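Local coordinates for protein eukaryotic translation initiation factor 2D (Homo sapiens, PDB 5W2F) that delivers initiator tRNA to the P-site of the 40S ribosomal subunit without GTP, here seen as its C-terminal part with SWIB/MDM2-like and SUI1 domains, at residues 8-13 with 88-93; 55-60 with 75-80; 4-9 with 27-32. All blocks are in the same frame, centred on the assembly; numbering follows the deposited sequence.

Contact 1: residues 8-13 with 88-93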
loop_
_atom_site.group_PDB
_atom_site.type_symbol
_atom_site.label_atom_id
_atom_site.label_comp_id
_atom_site.label_asym_id
_atom_site.label_seq_id
_atom_site.Cartn_x
_atom_site.Cartn_y
_atom_site.Cartn_z
ATOM N N CYS A 8 -1.775 -6.754 6.692
ATOM C CA CYS A 8 -2.960 -6.808 7.531
ATOM C C CYS A 8 -3.465 -8.241 7.604
ATOM O O CYS A 8 -3.604 -8.915 6.590
ATOM C CB CYS A 8 -4.034 -5.872 6.992
ATOM S SG CYS A 8 -5.501 -5.737 8.034
ATOM N N VAL A 9 -3.744 -8.693 8.818
ATOM C CA VAL A 9 -4.180 -10.068 9.062
ATOM C C VAL A 9 -5.633 -10.264 8.605
ATOM O O VAL A 9 -6.539 -9.669 9.189
ATOM C CB VAL A 9 -4.054 -10.439 10.553
ATOM C CG1 VAL A 9 -4.565 -11.861 10.794
ATOM C CG2 VAL A 9 -2.610 -10.271 11.042
ATOM N N PRO A 10 -5.857 -11.107 7.578
ATOM C CA PRO A 10 -7.225 -11.371 7.154
ATOM C C PRO A 10 -7.871 -12.447 8.005
ATOM O O PRO A 10 -7.170 -13.196 8.691
ATOM C CB PRO A 10 -7.057 -11.861 5.726
ATOM C CG PRO A 10 -5.757 -12.571 5.738
ATOM C CD PRO A 10 -4.892 -11.852 6.745
ATOM N N ALA A 11 -9.192 -12.553 7.917
ATOM C CA ALA A 11 -9.926 -13.539 8.691
ATOM C C ALA A 11 -9.376 -14.947 8.504
ATOM O O ALA A 11 -9.275 -15.717 9.469
ATOM C CB ALA A 11 -11.403 -13.500 8.315
ATOM N N SER A 12 -8.987 -15.267 7.270
ATOM C CA SER A 12 -8.493 -16.609 6.937
ATOM C C SER A 12 -7.227 -17.019 7.683
ATOM O O SER A 12 -6.919 -18.207 7.751
ATOM C CB SER A 12 -8.239 -16.721 5.435
ATOM O OG SER A 12 -7.230 -15.821 5.036
ATOM N N MET A 13 -6.472 -16.049 8.195
ATOM C CA MET A 13 -5.206 -16.335 8.895
ATOM C C MET A 13 -5.255 -16.120 10.407
ATOM O O MET A 13 -4.220 -16.149 11.069
ATOM C CB MET A 13 -4.100 -15.481 8.286
ATOM C CG MET A 13 -3.955 -15.735 6.797
ATOM S SD MET A 13 -2.707 -14.741 5.994
ATOM C CE MET A 13 -1.250 -15.712 6.283
ATOM N N GLU A 88 2.339 -13.126 1.098
ATOM C CA GLU A 88 1.437 -13.005 -0.055
ATOM C C GLU A 88 -0.035 -13.141 0.318
ATOM O O GLU A 88 -0.890 -12.503 -0.292
ATOM C CB GLU A 88 1.765 -14.060 -1.131
ATOM C CG GLU A 88 3.068 -13.796 -1.859
ATOM C CD GLU A 88 3.531 -14.933 -2.763
ATOM O OE1 GLU A 88 2.995 -16.076 -2.675
ATOM O OE2 GLU A 88 4.464 -14.677 -3.566
ATOM N N LYS A 89 -0.320 -14.001 1.298
ATOM C CA LYS A 89 -1.695 -14.268 1.719
ATOM C C LYS A 89 -2.237 -13.180 2.638
ATOM O O LYS A 89 -3.444 -12.945 2.678
ATOM C CB LYS A 89 -1.822 -15.650 2.377
ATOM C CG LYS A 89 -1.713 -16.804 1.392
ATOM C CD LYS A 89 -2.999 -16.978 0.606
ATOM C CE LYS A 89 -2.836 -18.033 -0.478
ATOM N NZ LYS A 89 -3.999 -18.067 -1.402
ATOM N N LEU A 90 -1.350 -12.513 3.372
ATOM C CA LEU A 90 -1.726 -11.329 4.131
ATOM C C LEU A 90 -2.216 -10.226 3.199
ATOM O O LEU A 90 -1.868 -10.198 2.005
ATOM C CB LEU A 90 -0.547 -10.842 4.962
ATOM C CG LEU A 90 -0.204 -11.734 6.166
ATOM C CD1 LEU A 90 1.195 -11.484 6.674
ATOM C CD2 LEU A 90 -1.195 -11.503 7.296
ATOM N N GLN A 91 -3.039 -9.323 3.740
ATOM C CA GLN A 91 -3.536 -8.196 2.948
ATOM C C GLN A 91 -2.493 -7.094 2.882
ATOM O O GLN A 91 -1.948 -6.725 3.921
ATOM C CB GLN A 91 -4.815 -7.669 3.550
ATOM C CG GLN A 91 -5.972 -8.656 3.537
ATOM C CD GLN A 91 -7.185 -8.148 4.303
ATOM O OE1 GLN A 91 -7.065 -7.386 5.273
ATOM N NE2 GLN A 91 -8.356 -8.596 3.895
ATOM N N PRO A 92 -2.188 -6.575 1.675
ATOM C CA PRO A 92 -1.219 -5.480 1.603
ATOM C C PRO A 92 -1.750 -4.233 2.295
ATOM O O PRO A 92 -2.976 -3.962 2.304
ATOM C CB PRO A 92 -1.089 -5.207 0.100
ATOM C CG PRO A 92 -2.350 -5.729 -0.480
ATOM C CD PRO A 92 -2.681 -6.936 0.343
ATOM N N ALA A 93 -0.824 -3.477 2.865
ATOM C CA ALA A 93 -1.170 -2.247 3.546
ATOM C C ALA A 93 0.076 -1.385 3.588
ATOM O O ALA A 93 1.160 -1.827 3.186
ATOM C CB ALA A 93 -1.693 -2.574 4.928
HETATM O O HOH W 1 -8.536 -8.031 7.815
#

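Contact 2: residues 55-60 with 75-80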
loop_
_atom_site.group_PDB
_atom_site.type_symbol
_atom_site.label_atom_id
_atom_site.label_comp_id
_atom_site.label_asym_id
_atom_site.label_seq_id
_atom_site.Cartn_x
_atom_site.Cartn_y
_atom_site.Cartn_z
ATOM N N VAL A 55 9.933 -26.991 6.772
ATOM C CA VAL A 55 8.857 -26.946 7.749
ATOM C C VAL A 55 7.699 -27.796 7.241
ATOM O O VAL A 55 7.272 -27.647 6.093
ATOM C CB VAL A 55 8.398 -25.489 7.986
ATOM C CG1 VAL A 55 7.225 -25.451 8.968
ATOM C CG2 VAL A 55 9.571 -24.654 8.508
ATOM N N ARG A 56 7.208 -28.693 8.102
ATOM C CA ARG A 56 6.044 -29.514 7.806
ATOM C C ARG A 56 4.809 -28.703 8.190
ATOM O O ARG A 56 4.606 -28.387 9.348
ATOM C CB ARG A 56 6.076 -30.819 8.595
ATOM C CG ARG A 56 7.288 -31.696 8.323
ATOM C CD ARG A 56 7.356 -32.892 9.282
ATOM N NE ARG A 56 8.010 -32.554 10.561
ATOM C CZ ARG A 56 7.408 -32.289 11.732
ATOM N NH1 ARG A 56 6.073 -32.342 11.886
ATOM N NH2 ARG A 56 8.178 -31.991 12.794
ATOM N N LEU A 57 3.960 -28.412 7.226
ATOM C CA LEU A 57 2.800 -27.597 7.482
ATOM C C LEU A 57 1.736 -28.399 8.251
ATOM O O LEU A 57 1.394 -29.519 7.894
ATOM C CB LEU A 57 2.225 -27.020 6.198
ATOM C CG LEU A 57 2.932 -25.805 5.561
ATOM C CD1 LEU A 57 4.382 -25.982 5.216
ATOM C CD2 LEU A 57 2.124 -25.386 4.346
ATOM N N ASP A 58 1.223 -27.794 9.315
ATOM C CA ASP A 58 0.137 -28.362 10.097
ATOM C C ASP A 58 -1.192 -27.953 9.458
ATOM O O ASP A 58 -1.205 -27.221 8.446
ATOM C CB ASP A 58 0.276 -27.932 11.567
ATOM C CG ASP A 58 0.039 -26.447 11.800
ATOM O OD1 ASP A 58 0.064 -25.651 10.846
ATOM O OD2 ASP A 58 -0.146 -26.084 12.977
ATOM N N PRO A 59 -2.313 -28.441 10.001
ATOM C CA PRO A 59 -3.565 -28.103 9.336
ATOM C C PRO A 59 -3.863 -26.616 9.251
ATOM O O PRO A 59 -4.385 -26.160 8.233
ATOM C CB PRO A 59 -4.601 -28.844 10.179
ATOM C CG PRO A 59 -3.869 -30.065 10.646
ATOM C CD PRO A 59 -2.485 -29.570 10.945
ATOM N N ILE A 60 -3.510 -25.864 10.290
ATOM C CA ILE A 60 -3.695 -24.413 10.271
ATOM C C ILE A 60 -2.928 -23.768 9.120
ATOM O O ILE A 60 -3.493 -22.973 8.362
ATOM C CB ILE A 60 -3.317 -23.802 11.643
ATOM C CG1 ILE A 60 -4.437 -24.104 12.639
ATOM C CG2 ILE A 60 -3.056 -22.296 11.545
ATOM C CD1 ILE A 60 -4.076 -23.873 14.082
ATOM N N MET A 75 2.770 -31.802 3.624
ATOM C CA MET A 75 3.182 -30.651 2.838
ATOM C C MET A 75 4.379 -30.027 3.553
ATOM O O MET A 75 4.302 -29.732 4.744
ATOM C CB MET A 75 2.045 -29.637 2.758
ATOM C CG MET A 75 0.682 -30.220 2.386
ATOM S SD MET A 75 0.709 -30.998 0.768
ATOM C CE MET A 75 -0.930 -30.722 0.165
ATOM N N LYS A 76 5.503 -29.895 2.848
ATOM C CA LYS A 76 6.697 -29.289 3.400
ATOM C C LYS A 76 7.096 -28.108 2.560
ATOM O O LYS A 76 7.031 -28.165 1.322
ATOM C CB LYS A 76 7.861 -30.279 3.441
ATOM C CG LYS A 76 7.576 -31.494 4.293
ATOM C CD LYS A 76 8.803 -32.393 4.328
ATOM C CE LYS A 76 8.508 -33.717 4.992
ATOM N NZ LYS A 76 9.737 -34.546 5.094
ATOM N N LEU A 77 7.504 -27.039 3.236
ATOM C CA LEU A 77 8.055 -25.876 2.569
ATOM C C LEU A 77 9.343 -25.455 3.226
ATOM O O LEU A 77 9.446 -25.479 4.455
ATOM C CB LEU A 77 7.089 -24.694 2.627
ATOM C CG LEU A 77 5.837 -24.789 1.781
ATOM C CD1 LEU A 77 4.955 -23.571 2.012
ATOM C CD2 LEU A 77 6.193 -24.888 0.309
ATOM N N PRO A 78 10.327 -25.026 2.415
ATOM C CA PRO A 78 11.438 -24.315 3.013
ATOM C C PRO A 78 10.979 -23.068 3.758
ATOM O O PRO A 78 9.986 -22.455 3.383
ATOM C CB PRO A 78 12.299 -23.900 1.831
ATOM C CG PRO A 78 11.756 -24.606 0.652
ATOM C CD PRO A 78 10.378 -25.034 0.944
ATOM N N TRP A 79 11.722 -22.692 4.794
ATOM C CA TRP A 79 11.366 -21.513 5.603
ATOM C C TRP A 79 11.045 -20.292 4.756
ATOM O O TRP A 79 10.042 -19.626 4.967
ATOM C CB TRP A 79 12.516 -21.150 6.519
ATOM C CG TRP A 79 12.805 -22.114 7.595
ATOM C CD1 TRP A 79 13.739 -23.086 7.564
ATOM C CD2 TRP A 79 12.169 -22.198 8.870
ATOM N NE1 TRP A 79 13.746 -23.777 8.745
ATOM C CE2 TRP A 79 12.794 -23.257 9.571
ATOM C CE3 TRP A 79 11.149 -21.476 9.497
ATOM C CZ2 TRP A 79 12.441 -23.609 10.862
ATOM C CZ3 TRP A 79 10.799 -21.824 10.793
ATOM C CH2 TRP A 79 11.433 -22.896 11.452
ATOM N N ASP A 80 11.882 -20.011 3.769
ATOM C CA ASP A 80 11.666 -18.795 2.977
ATOM C C ASP A 80 10.411 -18.860 2.127
ATOM O O ASP A 80 9.717 -17.858 1.973
ATOM C CB ASP A 80 12.899 -18.452 2.163
ATOM C CG ASP A 80 14.041 -17.963 3.044
ATOM O OD1 ASP A 80 13.942 -16.834 3.541
ATOM O OD2 ASP A 80 15.035 -18.701 3.264
HETATM O O HOH W 2 1.260 -31.385 5.985
#

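Contact 3: residues 4-9 with 27-32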
loop_
_atom_site.group_PDB
_atom_site.type_symbol
_atom_site.label_atom_id
_atom_site.label_comp_id
_atom_site.label_asym_id
_atom_site.label_seq_id
_atom_site.Cartn_x
_atom_site.Cartn_y
_atom_site.Cartn_z
ATOM N N LYS A 4 5.907 3.248 4.727
ATOM C CA LYS A 4 6.260 1.993 5.374
ATOM C C LYS A 4 5.297 0.884 4.932
ATOM O O LYS A 4 4.111 0.975 5.170
ATOM C CB LYS A 4 6.230 2.149 6.897
ATOM C CG LYS A 4 6.519 0.835 7.611
ATOM C CD LYS A 4 7.013 1.002 9.018
ATOM C CE LYS A 4 5.937 1.502 9.943
ATOM N NZ LYS A 4 6.193 0.938 11.300
ATOM N N PRO A 5 5.798 -0.158 4.275
ATOM C CA PRO A 5 4.926 -1.284 3.945
ATOM C C PRO A 5 4.452 -2.019 5.193
ATOM O O PRO A 5 5.204 -2.160 6.165
ATOM C CB PRO A 5 5.800 -2.198 3.087
ATOM C CG PRO A 5 7.168 -1.707 3.219
ATOM C CD PRO A 5 7.191 -0.387 3.885
ATOM N N LEU A 6 3.194 -2.459 5.146
ATOM C CA LEU A 6 2.575 -3.215 6.217
ATOM C C LEU A 6 1.789 -4.389 5.635
ATOM O O LEU A 6 1.575 -4.484 4.420
ATOM C CB LEU A 6 1.632 -2.322 7.036
ATOM C CG LEU A 6 2.272 -1.201 7.853
ATOM C CD1 LEU A 6 1.173 -0.304 8.411
ATOM C CD2 LEU A 6 3.168 -1.706 8.965
ATOM N N TYR A 7 1.365 -5.265 6.532
ATOM C CA TYR A 7 0.565 -6.438 6.207
ATOM C C TYR A 7 -0.576 -6.500 7.194
ATOM O O TYR A 7 -0.376 -6.293 8.385
ATOM C CB TYR A 7 1.408 -7.707 6.312
ATOM C CG TYR A 7 2.540 -7.702 5.356
ATOM C CD1 TYR A 7 3.765 -7.121 5.702
ATOM C CD2 TYR A 7 2.388 -8.209 4.078
ATOM C CE1 TYR A 7 4.788 -7.054 4.790
ATOM C CE2 TYR A 7 3.431 -8.181 3.173
ATOM C CZ TYR A 7 4.629 -7.591 3.531
ATOM O OH TYR A 7 5.689 -7.540 2.639
ATOM N N CYS A 8 -1.775 -6.754 6.692
ATOM C CA CYS A 8 -2.960 -6.808 7.531
ATOM C C CYS A 8 -3.465 -8.241 7.604
ATOM O O CYS A 8 -3.604 -8.915 6.590
ATOM C CB CYS A 8 -4.034 -5.872 6.992
ATOM S SG CYS A 8 -5.501 -5.737 8.034
ATOM N N VAL A 9 -3.744 -8.693 8.818
ATOM C CA VAL A 9 -4.180 -10.068 9.062
ATOM C C VAL A 9 -5.633 -10.264 8.605
ATOM O O VAL A 9 -6.539 -9.669 9.189
ATOM C CB VAL A 9 -4.054 -10.439 10.553
ATOM C CG1 VAL A 9 -4.565 -11.861 10.794
ATOM C CG2 VAL A 9 -2.610 -10.271 11.042
ATOM N N PHE A 27 -2.206 -4.824 11.962
ATOM C CA PHE A 27 -1.200 -4.450 10.986
ATOM C C PHE A 27 0.180 -4.783 11.520
ATOM O O PHE A 27 0.508 -4.450 12.665
ATOM C CB PHE A 27 -1.311 -2.964 10.672
ATOM C CG PHE A 27 -2.584 -2.610 9.962
ATOM C CD1 PHE A 27 -2.668 -2.704 8.579
ATOM C CD2 PHE A 27 -3.710 -2.216 10.662
ATOM C CE1 PHE A 27 -3.856 -2.418 7.918
ATOM C CE2 PHE A 27 -4.897 -1.939 10.009
ATOM C CZ PHE A 27 -4.974 -2.026 8.640
ATOM N N LEU A 28 0.990 -5.407 10.668
ATOM C CA LEU A 28 2.293 -5.906 11.038
ATOM C C LEU A 28 3.326 -5.499 10.008
ATOM O O LEU A 28 3.047 -5.480 8.804
ATOM C CB LEU A 28 2.251 -7.443 11.119
ATOM C CG LEU A 28 1.338 -8.036 12.195
ATOM C CD1 LEU A 28 1.182 -9.538 12.003
ATOM C CD2 LEU A 28 1.918 -7.715 13.553
ATOM N N GLU A 29 4.544 -5.252 10.474
ATOM C CA GLU A 29 5.676 -5.104 9.571
ATOM C C GLU A 29 6.116 -6.500 9.097
ATOM O O GLU A 29 5.891 -7.515 9.781
ATOM C CB GLU A 29 6.839 -4.386 10.264
ATOM C CG GLU A 29 6.469 -2.992 10.757
ATOM C CD GLU A 29 7.606 -2.284 11.451
ATOM O OE1 GLU A 29 8.766 -2.612 11.204
ATOM O OE2 GLU A 29 7.336 -1.375 12.244
ATOM N N GLY A 30 6.768 -6.552 7.943
ATOM C CA GLY A 30 7.256 -7.821 7.420
ATOM C C GLY A 30 8.150 -8.545 8.418
ATOM O O GLY A 30 8.050 -9.754 8.576
ATOM N N SER A 31 9.038 -7.810 9.091
ATOM C CA SER A 31 9.947 -8.421 10.079
ATOM C C SER A 31 9.186 -9.069 11.226
ATOM O O SER A 31 9.609 -10.096 11.757
ATOM C CB SER A 31 10.940 -7.403 10.624
ATOM O OG SER A 31 10.274 -6.313 11.231
ATOM N N GLU A 32 8.052 -8.479 11.602
ATOM C CA GLU A 32 7.214 -9.033 12.654
ATOM C C GLU A 32 6.538 -10.309 12.179
ATOM O O GLU A 32 6.450 -11.287 12.929
ATOM C CB GLU A 32 6.150 -8.029 13.106
ATOM C CG GLU A 32 6.712 -6.792 13.744
ATOM C CD GLU A 32 5.627 -5.815 14.153
ATOM O OE1 GLU A 32 4.934 -5.281 13.254
ATOM O OE2 GLU A 32 5.478 -5.580 15.372
HETATM O O HOH W 3 7.136 -4.085 6.504
#

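Contact 1: residues 8-13 with 88-93
Cys8 and Gln91 face each other as an antiparallel hydrogen-bonded pair, where the end of strand 4-8 meets the start of strand 91-96 in the SWIB/MDM2-like domain. Cys8 N gives its hydrogen to Gln91 O at 2.8 Å, and Gln91 N returns one to Cys8 O at 2.9 Å. With Val9 segment 8-13 departs from strand 91-96, and a water takes over: it donates to Val9 O and to Gln91 OE1, 3.0 Å from the latter. Lys107 of the neighbouring strand 104-107 also bonds to Gln91 OE1, giving this amide oxygen two polar partners.

The apolar part centres on Leu90, the first residue after helix 79-89. Of its two methyls it is CD2 that reaches segment 8-13, touching Cys8 O, Val9 CA and, at 3.8 Å, Pro10 CD. The pyrrolidine of Pro10 crosses the leucine at about a right angle, while Pro10 CB lies 4.0 Å from Gln91 NE2.

Sulfur contacts complete the packing. The chain of Met13 turns at chi3 (85°), which sets CE 3.9 Å from Lys89 CB; SD lies 3.7 Å from Leu90 N and equally near Lys89 C, over the last turn of the helix. The ammonium of Lys89 leads away to a salt bridge with Glu67.

Two backbone bonds therefore fix the strand register and close the domain's N-terminal strand onto the exit of helix 79-89, whereas the loop after strand 4-8 is held there by van der Waals packing, with Gln91 OE1 satisfied beside the strand pair.

Contact 2: residues 55-60 with 75-80
Val55 and Leu77 form a hydrogen-bonded pair in a two-stranded antiparallel ribbon, strands 54-56 and 76-78, within the SWIB/MDM2-like domain. Each strand runs almost directly into a helix, 59-65 and 79-89.

Val55 N donates to Leu77 O at 2.8 Å and Leu77 N donates back to Val55 O. Arg56 and Lys76 make the adjoining non-hydrogen-bonded pair. Beside this pair the CA-H of Lys76 points at the carbonyl oxygen of Val55, the residue preceding Arg56, in a CA-H...O contact with 3.2 Å between Lys76 CA and Val55 O. Beyond it Leu57 N donates to Met75 O at 2.8 Å. A water extends this ladder, donating to Leu57 O and accepting from Met75 N.

On the face carrying Arg56 and Lys76 the two long chains lie side by side, pointing the same way, with their CG atoms 4.0 Å apart. Their charged ends find separate acceptors: Arg56 NH2 bonds to the carbonyls of Asp45 and Val47, and Lys76 NZ forms a salt bridge with Asp48. This arrangement probably offsets the like charges.

The face bearing Val55 and Leu77 turns to the helices. A chi2 of 57° turns Leu57 CD1 to 3.9 Å from Leu77 CG; Ile65 of helix 59-65 packs against both leucines. Trp79, at the start of helix 79-89, swings its indole back to the ribbon, where Ile38 and Ala41 of helix 30-43 also touch it, with NE1 bonded to Lys52 O. Val55 CG2, anti to its own carbonyl carbon, stands over the six-membered ring in a CH-pi contact, 3.5 Å from the centroid and only 7° off the ring normal.

Contact 3: residues 4-9 with 27-32
Tyr7 and Leu28 pair in the antiparallel sheet of the SWIB/MDM2-like domain, where the short strand 27-28 lies at the edge beside strand 4-8 and leads into helix 30-43. Tyr7 N donates to Leu28 O and Leu28 N to Tyr7 O, both at 2.8 Å; the first bond is the more bent, at 141°. Cys8 and Phe27 follow as a non-hydrogen-bonded pair, with Phe27 CA directed at Tyr7 O in a CA-H...O contact.

The residues of the two pairs lie on opposite faces of the sheet. On the Cys8 and Phe27 face, SG is anti to the backbone N (chi1 -175°) and lies over the phenyl ring, offset toward its rim. The sulfur is 4.0 Å from the ring centroid, and Cys8 CB comes within 3.6 Å of Phe27 CE1. Ala93 of strand 91-96 and Val105 of strand 104-107 also pack against Phe27. On the other face Tyr7 brings CE1 to 3.7 Å from Gly30 CA, while Leu28 O lies at the ring edge, in its plane. Leu28 CD1 touches Val9 CG2, and Phe17 of helix 14-17 packs on both.

Past the paired residues the two segments diverge, and polar groups bridge them. A water donates to Pro5 O and accepts from Gly30 N, the first amide of helix 30-43. Glu29 holds the N-cap position, and Glu29 N donates to Glu32 OE1 at 2.8 Å, on that oxygen's anti lone pair: one half of a capping box. The extended Glu29 side chain instead crosses the Lys4 chain at about a right angle, forming a salt bridge in which Lys4 NZ meets Glu29 OE2 at 2.7 Å from above the carboxylate plane.

Contacts 1 and 3 are neighbours in one antiparallel sheet, their centres about 9 Å apart, and share Cys8 and Val9: strand 4-8 sits between strands 27-28 and 91-96. They touch through a probable Leu6 N to Ala93 O hydrogen bond and Leu90 packing on Tyr7. Contact 2 lies apart, centred about 18 Å from contact 1 (nearest atoms about 6 Å) and 21 Å from contact 3 (about 10 Å). Along the chain contact 3 closes first, contact 2 follows, and contact 1 returns to the starting strand; helix 79-89 joins the last two. The SWIB/MDM2-like unit has a ribbon at one end and, at the other, the sheet whose last strand, 104-107, leads on to the SUI1 domain.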